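D-aminopeptidase (Bacillus subtilis, PDB 1HI9) hydrolyses N-terminal residues from peptides containing D-amino acids, acting as a zinc-dependent, self-compartmentalizing homodecamer whose active sites lie in a central chamber. Local coordinates at residues A[14-17]-A[18-22]; A[38-41]-A[42-45]; A[44-48]-A[49-53]; A[90-93]-A[94-97]; A[256-259]-A[260-263]. All coordinates share one frame; numbering follows the deposited sequence.

Interaction 1 (A[14-17]-A[18-22]); sequences GLPD and DTFVD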
loop_
_atom_site.group_PDB
_atom_site.type_symbol
_atom_site.label_atom_id
_atom_site.label_comp_id
_atom_site.label_asym_id
_atom_site.label_seq_id
_atom_site.Cartn_x
_atom_site.Cartn_y
_atom_site.Cartn_z
ATOM N N GLY A 14 18.318 27.197 10.235
ATOM C CA GLY A 14 18.122 26.671 8.899
ATOM C C GLY A 14 16.846 25.878 8.665
ATOM O O GLY A 14 16.433 25.708 7.519
ATOM N N LEU A 15 16.213 25.393 9.728
ATOM C CA LEU A 15 14.993 24.598 9.580
ATOM C C LEU A 15 13.724 25.467 9.460
ATOM O O LEU A 15 13.336 26.152 10.396
ATOM C CB LEU A 15 14.868 23.624 10.760
ATOM C CG LEU A 15 16.172 22.937 11.197
ATOM C CD1 LEU A 15 15.862 21.829 12.203
ATOM C CD2 LEU A 15 16.903 22.367 9.984
ATOM N N PRO A 16 13.067 25.440 8.293
ATOM C CA PRO A 16 11.855 26.228 8.057
ATOM C C PRO A 16 10.527 25.561 8.371
ATOM O O PRO A 16 9.576 26.230 8.777
ATOM C CB PRO A 16 11.958 26.563 6.582
ATOM C CG PRO A 16 12.517 25.290 6.026
ATOM C CD PRO A 16 13.616 24.934 7.024
ATOM N N ASP A 17 10.448 24.248 8.174
ATOM C CA ASP A 17 9.191 23.535 8.400
ATOM C C ASP A 17 9.362 22.145 9.001
ATOM O O ASP A 17 10.476 21.711 9.262
ATOM C CB ASP A 17 8.417 23.453 7.083
ATOM C CG ASP A 17 9.237 22.833 5.966
ATOM O OD1 ASP A 17 9.474 23.520 4.946
ATOM O OD2 ASP A 17 9.641 21.655 6.106
ATOM N N ASP A 18 8.257 21.441 9.192
ATOM C CA ASP A 18 8.313 20.132 9.817
ATOM C C ASP A 18 8.925 19.001 8.994
ATOM O O ASP A 18 9.149 17.919 9.525
ATOM C CB ASP A 18 6.924 19.731 10.326
ATOM C CG ASP A 18 5.978 19.327 9.215
ATOM O OD1 ASP A 18 6.238 19.637 8.043
ATOM O OD2 ASP A 18 4.944 18.693 9.518
ATOM N N THR A 19 9.204 19.231 7.715
ATOM C CA THR A 19 9.824 18.185 6.921
ATOM C C THR A 19 11.241 17.957 7.467
ATOM O O THR A 19 11.859 16.941 7.178
ATOM C CB THR A 19 9.931 18.556 5.425
ATOM O OG1 THR A 19 10.867 19.628 5.256
ATOM C CG2 THR A 19 8.565 18.992 4.881
ATOM N N PHE A 20 11.746 18.910 8.250
ATOM C CA PHE A 20 13.067 18.804 8.848
ATOM C C PHE A 20 13.034 18.287 10.300
ATOM O O PHE A 20 14.075 17.936 10.847
ATOM C CB PHE A 20 13.782 20.167 8.854
ATOM C CG PHE A 20 14.197 20.665 7.497
ATOM C CD1 PHE A 20 13.264 21.216 6.631
ATOM C CD2 PHE A 20 15.529 20.591 7.088
ATOM C CE1 PHE A 20 13.637 21.686 5.384
ATOM C CE2 PHE A 20 15.914 21.060 5.834
ATOM C CZ PHE A 20 14.963 21.608 4.985
ATOM N N VAL A 21 11.865 18.244 10.932
ATOM C CA VAL A 21 11.798 17.798 12.328
ATOM C C VAL A 21 10.938 16.566 12.569
ATOM O O VAL A 21 10.947 16.006 13.655
ATOM C CB VAL A 21 11.272 18.928 13.253
ATOM C CG1 VAL A 21 12.002 20.222 12.949
ATOM C CG2 VAL A 21 9.774 19.102 13.073
ATOM N N ASP A 22 10.189 16.147 11.564
ATOM C CA ASP A 22 9.325 14.982 11.702
ATOM C C ASP A 22 10.128 13.766 11.233
ATOM O O ASP A 22 10.454 13.675 10.052
ATOM C CB ASP A 22 8.086 15.178 10.828
ATOM C CG ASP A 22 7.021 14.136 11.072
ATOM O OD1 ASP A 22 7.356 12.928 11.098
ATOM O OD2 ASP A 22 5.843 14.534 11.220
#

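Interaction 2 (A[38-41]-A[42-45]); sequences EANY and CIAE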
loop_
_atom_site.group_PDB
_atom_site.type_symbol
_atom_site.label_atom_id
_atom_site.label_comp_id
_atom_site.label_asym_id
_atom_site.label_seq_id
_atom_site.Cartn_x
_atom_site.Cartn_y
_atom_site.Cartn_z
ATOM N N GLU A 38 24.696 21.948 15.659
ATOM C CA GLU A 38 24.344 23.182 16.350
ATOM C C GLU A 38 24.672 23.038 17.830
ATOM O O GLU A 38 25.244 23.936 18.433
ATOM C CB GLU A 38 22.851 23.497 16.182
ATOM C CG GLU A 38 22.396 24.723 16.972
ATOM C CD GLU A 38 21.409 25.596 16.194
ATOM O OE1 GLU A 38 21.679 25.914 15.020
ATOM O OE2 GLU A 38 20.367 25.983 16.759
ATOM N N ALA A 39 24.312 21.895 18.399
ATOM C CA ALA A 39 24.583 21.634 19.800
ATOM C C ALA A 39 26.091 21.589 20.066
ATOM O O ALA A 39 26.554 22.056 21.109
ATOM C CB ALA A 39 23.933 20.312 20.229
ATOM N N ASN A 40 26.852 21.023 19.130
ATOM C CA ASN A 40 28.294 20.936 19.305
ATOM C C ASN A 40 28.917 22.315 19.461
ATOM O O ASN A 40 29.833 22.490 20.263
ATOM C CB ASN A 40 28.957 20.189 18.142
ATOM C CG ASN A 40 28.721 18.683 18.201
ATOM O OD1 ASN A 40 28.536 18.106 19.277
ATOM N ND2 ASN A 40 28.746 18.040 17.043
ATOM N N TYR A 41 28.418 23.300 18.723
ATOM C CA TYR A 41 28.983 24.639 18.847
ATOM C C TYR A 41 28.901 25.110 20.298
ATOM O O TYR A 41 29.882 25.606 20.856
ATOM C CB TYR A 41 28.260 25.630 17.937
ATOM C CG TYR A 41 28.639 25.515 16.485
ATOM C CD1 TYR A 41 27.727 25.049 15.548
ATOM C CD2 TYR A 41 29.902 25.908 16.042
ATOM C CE1 TYR A 41 28.051 24.984 14.203
ATOM C CE2 TYR A 41 30.240 25.844 14.693
ATOM C CZ TYR A 41 29.305 25.383 13.775
ATOM O OH TYR A 41 29.605 25.334 12.431
ATOM N N CYS A 42 27.737 24.931 20.917
ATOM C CA CYS A 42 27.555 25.348 22.304
ATOM C C CYS A 42 28.370 24.510 23.277
ATOM O O CYS A 42 28.970 25.038 24.216
ATOM C CB CYS A 42 26.076 25.290 22.687
ATOM S SG CYS A 42 25.043 26.423 21.719
ATOM N N ILE A 43 28.386 23.204 23.061
ATOM C CA ILE A 43 29.146 22.314 23.917
ATOM C C ILE A 43 30.633 22.680 23.877
ATOM O O ILE A 43 31.272 22.806 24.918
ATOM C CB ILE A 43 28.971 20.850 23.474
ATOM C CG1 ILE A 43 27.496 20.452 23.589
ATOM C CG2 ILE A 43 29.820 19.928 24.342
ATOM C CD1 ILE A 43 27.161 19.115 22.932
ATOM N N ALA A 44 31.170 22.850 22.671
ATOM C CA ALA A 44 32.570 23.199 22.489
ATOM C C ALA A 44 32.897 24.475 23.232
ATOM O O ALA A 44 33.895 24.550 23.942
ATOM C CB ALA A 44 32.882 23.368 21.018
ATOM N N GLU A 45 32.052 25.486 23.080
ATOM C CA GLU A 45 32.298 26.748 23.751
ATOM C C GLU A 45 32.071 26.639 25.249
ATOM O O GLU A 45 32.662 27.383 26.026
ATOM C CB GLU A 45 31.418 27.852 23.164
ATOM C CG GLU A 45 31.762 29.233 23.688
ATOM C CD GLU A 45 33.265 29.480 23.704
ATOM O OE1 GLU A 45 33.931 29.166 22.690
ATOM O OE2 GLU A 45 33.772 29.991 24.724
#

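Interaction 3 (A[44-48]-A[49-53]); sequences AEAFN and SGCTE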
loop_
_atom_site.group_PDB
_atom_site.type_symbol
_atom_site.label_atom_id
_atom_site.label_comp_id
_atom_site.label_asym_id
_atom_site.label_seq_id
_atom_site.Cartn_x
_atom_site.Cartn_y
_atom_site.Cartn_z
ATOM N N ALA A 44 31.170 22.850 22.671
ATOM C CA ALA A 44 32.570 23.199 22.489
ATOM C C ALA A 44 32.897 24.475 23.232
ATOM O O ALA A 44 33.895 24.550 23.942
ATOM C CB ALA A 44 32.882 23.368 21.018
ATOM N N GLU A 45 32.052 25.486 23.080
ATOM C CA GLU A 45 32.298 26.748 23.751
ATOM C C GLU A 45 32.071 26.639 25.249
ATOM O O GLU A 45 32.662 27.383 26.026
ATOM C CB GLU A 45 31.418 27.852 23.164
ATOM C CG GLU A 45 31.762 29.233 23.688
ATOM C CD GLU A 45 33.265 29.480 23.704
ATOM O OE1 GLU A 45 33.931 29.166 22.690
ATOM O OE2 GLU A 45 33.772 29.991 24.724
ATOM N N ALA A 46 31.219 25.710 25.660
ATOM C CA ALA A 46 30.951 25.528 27.085
ATOM C C ALA A 46 32.227 25.076 27.777
ATOM O O ALA A 46 32.625 25.641 28.796
ATOM C CB ALA A 46 29.851 24.492 27.293
ATOM N N PHE A 47 32.851 24.041 27.223
ATOM C CA PHE A 47 34.091 23.507 27.768
ATOM C C PHE A 47 35.185 24.558 27.667
ATOM O O PHE A 47 35.943 24.768 28.614
ATOM C CB PHE A 47 34.513 22.252 27.001
ATOM C CG PHE A 47 33.687 21.041 27.318
ATOM C CD1 PHE A 47 33.057 20.328 26.307
ATOM C CD2 PHE A 47 33.557 20.599 28.626
ATOM C CE1 PHE A 47 32.310 19.193 26.595
ATOM C CE2 PHE A 47 32.812 19.465 28.920
ATOM C CZ PHE A 47 32.188 18.761 27.900
ATOM N N ASN A 48 35.257 25.223 26.519
ATOM C CA ASN A 48 36.260 26.250 26.298
ATOM C C ASN A 48 36.125 27.380 27.301
ATOM O O ASN A 48 37.081 28.114 27.536
ATOM C CB ASN A 48 36.142 26.818 24.884
ATOM C CG ASN A 48 37.158 27.908 24.612
ATOM O OD1 ASN A 48 38.365 27.694 24.746
ATOM N ND2 ASN A 48 36.678 29.082 24.225
ATOM N N SER A 49 34.941 27.520 27.891
ATOM C CA SER A 49 34.703 28.584 28.857
ATOM C C SER A 49 34.837 28.144 30.308
ATOM O O SER A 49 34.415 28.861 31.218
ATOM C CB SER A 49 33.321 29.212 28.639
ATOM O OG SER A 49 33.317 30.065 27.508
ATOM N N GLY A 50 35.413 26.967 30.530
ATOM C CA GLY A 50 35.604 26.504 31.891
ATOM C C GLY A 50 34.762 25.337 32.359
ATOM O O GLY A 50 35.175 24.603 33.258
ATOM N N CYS A 51 33.584 25.152 31.771
ATOM C CA CYS A 51 32.717 24.049 32.177
ATOM C C CYS A 51 33.452 22.711 32.161
ATOM O O CYS A 51 34.190 22.395 31.226
ATOM C CB CYS A 51 31.477 23.982 31.272
ATOM S SG CYS A 51 30.370 25.415 31.437
ATOM N N THR A 52 33.245 21.932 33.216
ATOM C CA THR A 52 33.879 20.625 33.355
ATOM C C THR A 52 32.942 19.492 32.955
ATOM O O THR A 52 33.384 18.373 32.687
ATOM C CB THR A 52 34.320 20.389 34.806
ATOM O OG1 THR A 52 33.196 20.574 35.681
ATOM C CG2 THR A 52 35.436 21.361 35.186
ATOM N N GLU A 53 31.646 19.793 32.926
ATOM C CA GLU A 53 30.618 18.818 32.564
ATOM C C GLU A 53 29.487 19.469 31.780
ATOM O O GLU A 53 29.049 20.576 32.100
ATOM C CB GLU A 53 30.041 18.162 33.821
ATOM C CG GLU A 53 30.411 16.701 33.993
ATOM C CD GLU A 53 29.715 16.045 35.190
ATOM O OE1 GLU A 53 30.002 16.424 36.345
ATOM O OE2 GLU A 53 28.875 15.146 34.974
#

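Interaction 4 (A[90-93]-A[94-97]); sequences GLDD and TFRG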
loop_
_atom_site.group_PDB
_atom_site.type_symbol
_atom_site.label_atom_id
_atom_site.label_comp_id
_atom_site.label_asym_id
_atom_site.label_seq_id
_atom_site.Cartn_x
_atom_site.Cartn_y
_atom_site.Cartn_z
ATOM N N GLY A 90 17.154 14.986 34.049
ATOM C CA GLY A 90 18.562 15.060 34.395
ATOM C C GLY A 90 19.007 16.365 35.028
ATOM O O GLY A 90 20.147 16.488 35.472
ATOM N N LEU A 91 18.114 17.342 35.079
ATOM C CA LEU A 91 18.441 18.641 35.664
ATOM C C LEU A 91 18.181 18.647 37.180
ATOM O O LEU A 91 17.056 18.416 37.617
ATOM C CB LEU A 91 17.593 19.729 34.989
ATOM C CG LEU A 91 18.120 21.169 34.967
ATOM C CD1 LEU A 91 17.086 22.087 34.339
ATOM C CD2 LEU A 91 18.442 21.638 36.369
ATOM N N ASP A 92 19.224 18.896 37.971
ATOM C CA ASP A 92 19.095 18.963 39.427
ATOM C C ASP A 92 19.801 20.219 39.952
ATOM O O ASP A 92 20.272 21.038 39.164
ATOM C CB ASP A 92 19.681 17.713 40.097
ATOM C CG ASP A 92 21.141 17.499 39.759
ATOM O OD1 ASP A 92 21.849 18.503 39.512
ATOM O OD2 ASP A 92 21.589 16.331 39.752
ATOM N N ASP A 93 19.889 20.356 41.275
ATOM C CA ASP A 93 20.514 21.530 41.887
ATOM C C ASP A 93 22.039 21.556 41.841
ATOM O O ASP A 93 22.664 22.468 42.372
ATOM C CB ASP A 93 20.038 21.683 43.342
ATOM C CG ASP A 93 20.531 20.565 44.252
ATOM O OD1 ASP A 93 20.089 20.523 45.421
ATOM O OD2 ASP A 93 21.359 19.734 43.807
ATOM N N THR A 94 22.639 20.566 41.200
ATOM C CA THR A 94 24.092 20.512 41.116
ATOM C C THR A 94 24.618 21.204 39.857
ATOM O O THR A 94 25.816 21.186 39.595
ATOM C CB THR A 94 24.595 19.059 41.114
ATOM O OG1 THR A 94 24.363 18.476 39.825
ATOM C CG2 THR A 94 23.855 18.246 42.170
ATOM N N PHE A 95 23.722 21.798 39.075
ATOM C CA PHE A 95 24.132 22.482 37.863
ATOM C C PHE A 95 24.266 23.989 38.071
ATOM O O PHE A 95 23.462 24.615 38.772
ATOM C CB PHE A 95 23.150 22.195 36.714
ATOM C CG PHE A 95 23.274 20.812 36.142
ATOM C CD1 PHE A 95 22.647 19.729 36.759
ATOM C CD2 PHE A 95 24.052 20.580 35.013
ATOM C CE1 PHE A 95 22.793 18.432 36.261
ATOM C CE2 PHE A 95 24.209 19.288 34.505
ATOM C CZ PHE A 95 23.577 18.211 35.133
ATOM N N ARG A 96 25.301 24.554 37.456
ATOM C CA ARG A 96 25.596 25.977 37.545
ATOM C C ARG A 96 24.582 26.772 36.726
ATOM O O ARG A 96 24.238 27.901 37.072
ATOM C CB ARG A 96 27.025 26.233 37.030
ATOM C CG ARG A 96 27.483 27.706 36.927
ATOM C CD ARG A 96 27.772 28.410 38.267
ATOM N NE ARG A 96 26.596 29.063 38.790
ATOM C CZ ARG A 96 26.321 30.360 38.912
ATOM N NH1 ARG A 96 25.140 30.649 39.421
ATOM N NH2 ARG A 96 27.150 31.345 38.581
ATOM N N GLY A 97 24.097 26.175 35.643
ATOM C CA GLY A 97 23.137 26.865 34.808
ATOM C C GLY A 97 22.574 25.975 33.723
ATOM O O GLY A 97 23.049 24.856 33.503
#

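Interaction 5 (A[256-259]-A[260-263]); sequences EAYQ and AMLV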
loop_
_atom_site.group_PDB
_atom_site.type_symbol
_atom_site.label_atom_id
_atom_site.label_comp_id
_atom_site.label_asym_id
_atom_site.label_seq_id
_atom_site.Cartn_x
_atom_site.Cartn_y
_atom_site.Cartn_z
ATOM N N GLU A 256 5.493 18.256 40.485
ATOM C CA GLU A 256 4.245 17.535 40.285
ATOM C C GLU A 256 3.451 18.220 39.172
ATOM O O GLU A 256 2.751 17.570 38.383
ATOM C CB GLU A 256 3.408 17.510 41.568
ATOM C CG GLU A 256 2.398 16.374 41.595
ATOM C CD GLU A 256 1.328 16.537 42.666
ATOM O OE1 GLU A 256 0.764 15.503 43.105
ATOM O OE2 GLU A 256 1.036 17.692 43.060
ATOM N N ALA A 257 3.575 19.540 39.105
ATOM C CA ALA A 257 2.870 20.315 38.094
ATOM C C ALA A 257 3.391 19.939 36.712
ATOM O O ALA A 257 2.618 19.843 35.760
ATOM C CB ALA A 257 3.074 21.813 38.339
ATOM N N TYR A 258 4.697 19.708 36.617
ATOM C CA TYR A 258 5.294 19.356 35.342
ATOM C C TYR A 258 4.780 18.007 34.875
ATOM O O TYR A 258 4.332 17.855 33.735
ATOM C CB TYR A 258 6.823 19.324 35.446
ATOM C CG TYR A 258 7.506 19.313 34.096
ATOM C CD1 TYR A 258 7.631 20.478 33.347
ATOM C CD2 TYR A 258 7.987 18.131 33.551
ATOM C CE1 TYR A 258 8.218 20.467 32.081
ATOM C CE2 TYR A 258 8.575 18.105 32.290
ATOM C CZ TYR A 258 8.686 19.279 31.562
ATOM O OH TYR A 258 9.263 19.254 30.314
ATOM N N GLN A 259 4.831 17.023 35.762
ATOM C CA GLN A 259 4.346 15.694 35.408
ATOM C C GLN A 259 2.851 15.676 35.110
ATOM O O GLN A 259 2.394 14.902 34.270
ATOM C CB GLN A 259 4.699 14.697 36.503
ATOM C CG GLN A 259 6.181 14.365 36.494
ATOM C CD GLN A 259 6.517 13.152 37.337
ATOM O OE1 GLN A 259 7.548 12.503 37.132
ATOM N NE2 GLN A 259 5.652 12.839 38.296
ATOM N N ALA A 260 2.093 16.534 35.783
ATOM C CA ALA A 260 0.669 16.600 35.525
ATOM C C ALA A 260 0.506 17.078 34.084
ATOM O O ALA A 260 -0.397 16.637 33.374
ATOM C CB ALA A 260 0.000 17.566 36.491
ATOM N N MET A 261 1.389 17.977 33.650
ATOM C CA MET A 261 1.339 18.496 32.286
ATOM C C MET A 261 1.587 17.355 31.307
ATOM O O MET A 261 0.874 17.213 30.320
ATOM C CB MET A 261 2.385 19.605 32.103
ATOM C CG MET A 261 2.503 20.161 30.686
ATOM S SD MET A 261 3.588 19.161 29.637
ATOM C CE MET A 261 5.136 19.416 30.494
ATOM N N LEU A 262 2.590 16.533 31.597
ATOM C CA LEU A 262 2.928 15.403 30.738
ATOM C C LEU A 262 1.752 14.462 30.543
ATOM O O LEU A 262 1.433 14.075 29.417
ATOM C CB LEU A 262 4.108 14.638 31.325
ATOM C CG LEU A 262 5.432 15.416 31.355
ATOM C CD1 LEU A 262 6.498 14.575 32.041
ATOM C CD2 LEU A 262 5.862 15.762 29.927
ATOM N N VAL A 263 1.110 14.087 31.641
ATOM C CA VAL A 263 -0.040 13.194 31.590
ATOM C C VAL A 263 -1.254 13.815 30.894
ATOM O O VAL A 263 -1.841 13.189 30.012
ATOM C CB VAL A 263 -0.441 12.746 33.008
ATOM C CG1 VAL A 263 -1.710 11.908 32.956
ATOM C CG2 VAL A 263 0.694 11.936 33.616
#

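Interaction 1 (A[14-17]-A[18-22])
Asp17 and Thr19 interlock because each sets its first branch atom between its own backbone N and carbonyl carbon, Asp17 CG at chi1 55° and Thr19 OG1 at chi1 68°. The carboxylate is thereby folded forward over the next residues, and one of its oxygens collects two donors. Thr19 OG1 meets Asp17 OD2 at a short 2.5 Å, nearly along the C-O axis, while Thr19 N approaches Asp17 OD2 at 2.9 Å on the anti lone pair. The other oxygen, OD1, is bonded to Asn64 of a neighbouring subunit, which ties the same carboxylate into the decamer. The bond from Thr19 N defines an Asx turn, and a main-chain bond from Phe20 N to Asp17 O (3.2 Å) overlies it, coiling the loop between strand 2-7 and helix 28-48. Phe20 consequently folds back on the incoming chain. Pro16 CD sits over one face of its ring, shifted toward the rim, in a CH-pi contact 4.0 Å from the centroid. Asp17 OD2 lies at the ring edge, in plane, 3.7 Å from Phe20 CD1, where the aromatic hydrogens are likely to suit its charge. Leu15 divides its branches: CD2 touches Phe20 CD2 at 3.7 Å, and CD1 faces Val21 CG1. Val21 in turn lies beside the zinc ligands Glu10 and His60, and its carbonyl oxygen is hydrogen-bonded to His60 NE2.

Interaction 2 (A[38-41]-A[42-45])
Glu38 meets the following turn through its carbonyl, which Cys42 SG approaches to 4.1 Å; its carboxylate runs the other way, to a salt bridge with Arg190 and a hydrogen bond with Ser13. At Ala39 the contact closes up. Ile43 N donates to Ala39 O over 2.9 Å with a nearly straight N-H, and the Ile43 side chain leans on the same oxygen: with CG1 anti to its own carbonyl carbon (chi1 -62°), the branch turns back along the helix until Ile43 CG1 is 3.1 Å from Ala39 O. Its end, Ile43 CD1, goes on to meet Ala39 CB at 4.4 Å. This stretch belongs to helix 28-48, the connection of a beta-alpha-beta crossover that carries the chain from strand 2-7 to its parallel neighbour 53-58, and the Cys42 and Ile43 side chains face the sheet, both touching Met5. Asn40 crosses the end of Ile43 at a slant, its OD1 4.0 Å from Ile43 CD1, while its ND2 is held by the carbonyl of Lys70. Replacing Ile43 with an alanine would probably open a gap between Ala39 and the loop residues His72 and Ala75 and strip Asn40 OD1 of its contact with the isoleucine end. The backbone of Asn40 accepts Ala44 N at 2.8 Å, and the Ala44 methyl lies close to that oxygen, beyond the end of the carbonyl. Tyr41 O receives Glu45 N at 3.1 Å, while the tyrosine ring swings back toward the preceding turn and presents its edge to Glu38 O.

Interaction 3 (A[44-48]-A[49-53])
Ala46 and Cys51 make the close-fitted side of this contact. Cys51 N donates to Ala46 O at 3.2 Å, and Ser49 N reaches the same oxygen from the opposite face of the carbonyl plane, so two main-chain bonds grip one acceptor. The Cys51 side chain points back at the helix and is buried there: CB stands 3.2 Å from Ala46 O, and SG, turned beside its own backbone N (chi1 -66°), packs toward Ala46 CB, with Leu202 and Leu3 around it. Phe47 adds an aromatic edge, its CD2 only 3.2 Å from Cys51 O, while its ring also meets that of His72. The other side is looser and polar. There Ser49 OG lies between two acceptors of the same residue, Glu45 O at 3.1 Å and Glu45 OE2 at 2.8 Å, and its single proton may go to either. The Glu45 chain is bent at chi2 (45°), which curls the carboxylate up to the helix end, where Asn48 ND2 bonds OE2 from the syn side, somewhat out of plane, and OE1 more weakly. Glu45, Ser49 and the exposed Asn48 form a small polar network at the helix end, flanked by helix 187-203 and by the exposed Gly50. Gly50 itself, with its positive phi, bonds Phe47 O through its N at 3.0 Å; a side chain there would collide with the preceding carbonyl. With the bond from Cys51 N to Ala46 O, this makes Gly50 the C-prime residue of a Schellman motif that ends helix 28-48 and redirects the chain into strand 53-58.

Interaction 4 (A[90-93]-A[94-97])
From Asp92 to Phe95 the backbone reverses in a type I beta turn, with Asp93 and Thr94 at its corners. The side chain of Asp92 folds over this bend and offers a single oxygen to Thr94. Thr94 N reaches Asp92 OD1 at 2.8 Å from above the carboxylate plane, 45° out of it, while Thr94 OG1 meets Asp92 OD1 at 2.5 Å on the syn side. The hydroxyl is placed for this by its first torsion (chi1 76°), which sets OG1 between the backbone N and the carbonyl carbon and lets the threonine grip the oxygen from N-H and hydroxyl together. The N-H bond makes this an Asx turn built on the beta turn, in the loop that leads into strand 97-103, where the Gly97 backbone is hydrogen-bonded to Tyr4 of the adjacent strand 2-7. Asp92 OD1 also approaches the edge of the Phe95 ring, 3.1 Å from CD1, and Gly90 O comes to Phe95 CE1 obliquely at 3.4 Å. At the first corner of the turn Asp93 OD2 lies against the Thr94 methyl, CG2, at 3.3 Å. Lys2 serves both Thr94 and Phe95, hydrogen-bonding Thr94 OG1 and making a cation-pi contact with the Phe95 ring.

Interaction 5 (A[256-259]-A[260-263])
The Tyr258 ring carries the Met261 methyl on one face: Met261 CE stands 3.8 Å from the ring centroid and 18° off the normal, a CH-pi contact displaced a little toward CE1. Leu262 CD1 comes in obliquely instead, 4.1 Å from Tyr258 CE2. Both Tyr258 and Met261 send CG anti to the backbone N (chi1 -165° and 176°), and the two side chains run side by side, pointing the same way; bends at chi2 and chi3 then curl the methionine end back over the ring. Beneath them the main chain is regular helix, with Met261 N bonded to Ala257 O at 3.1 Å and Leu262 N to Tyr258 O, also at 3.1 Å. The far end of the ring is fixed by a hydrogen bond from its hydroxyl group to Asn137 OD1. A leucine in place of Tyr258 would probably leave Asn137 without this partner and the Met261 methyl without a flat surface to rest on. Helix 254-268 lies with Tyr258 and Met261 against helix 133-143, at Val140 and Leu136, and with Ala260 on strands 218-223 and 246-250, while Gln259 and Val263 pack on Leu234 of a neighbouring subunit.

Interactions 1 and 5 are largely buried and touch other subunits; interactions 2, 3 and 4 are partly buried and meet no other subunit of the decamer. Interactions 2 and 3 share Ala44 and Glu45 on helix 28-48, the first lying on its continuous body and the second at its C-terminal end, where regular bonding gives way to a capping pattern. Interactions 1 and 4, on opposite sides of the chain's centre, repeat one chemistry: an aspartate oxygen gripped twice by a threonine in an Asx turn, with a phenylalanine edge alongside, the one near the zinc site and the other far from it. Interaction 5, on a different helix, adds apolar and CH-pi side-chain packing to its regular main-chain bonds.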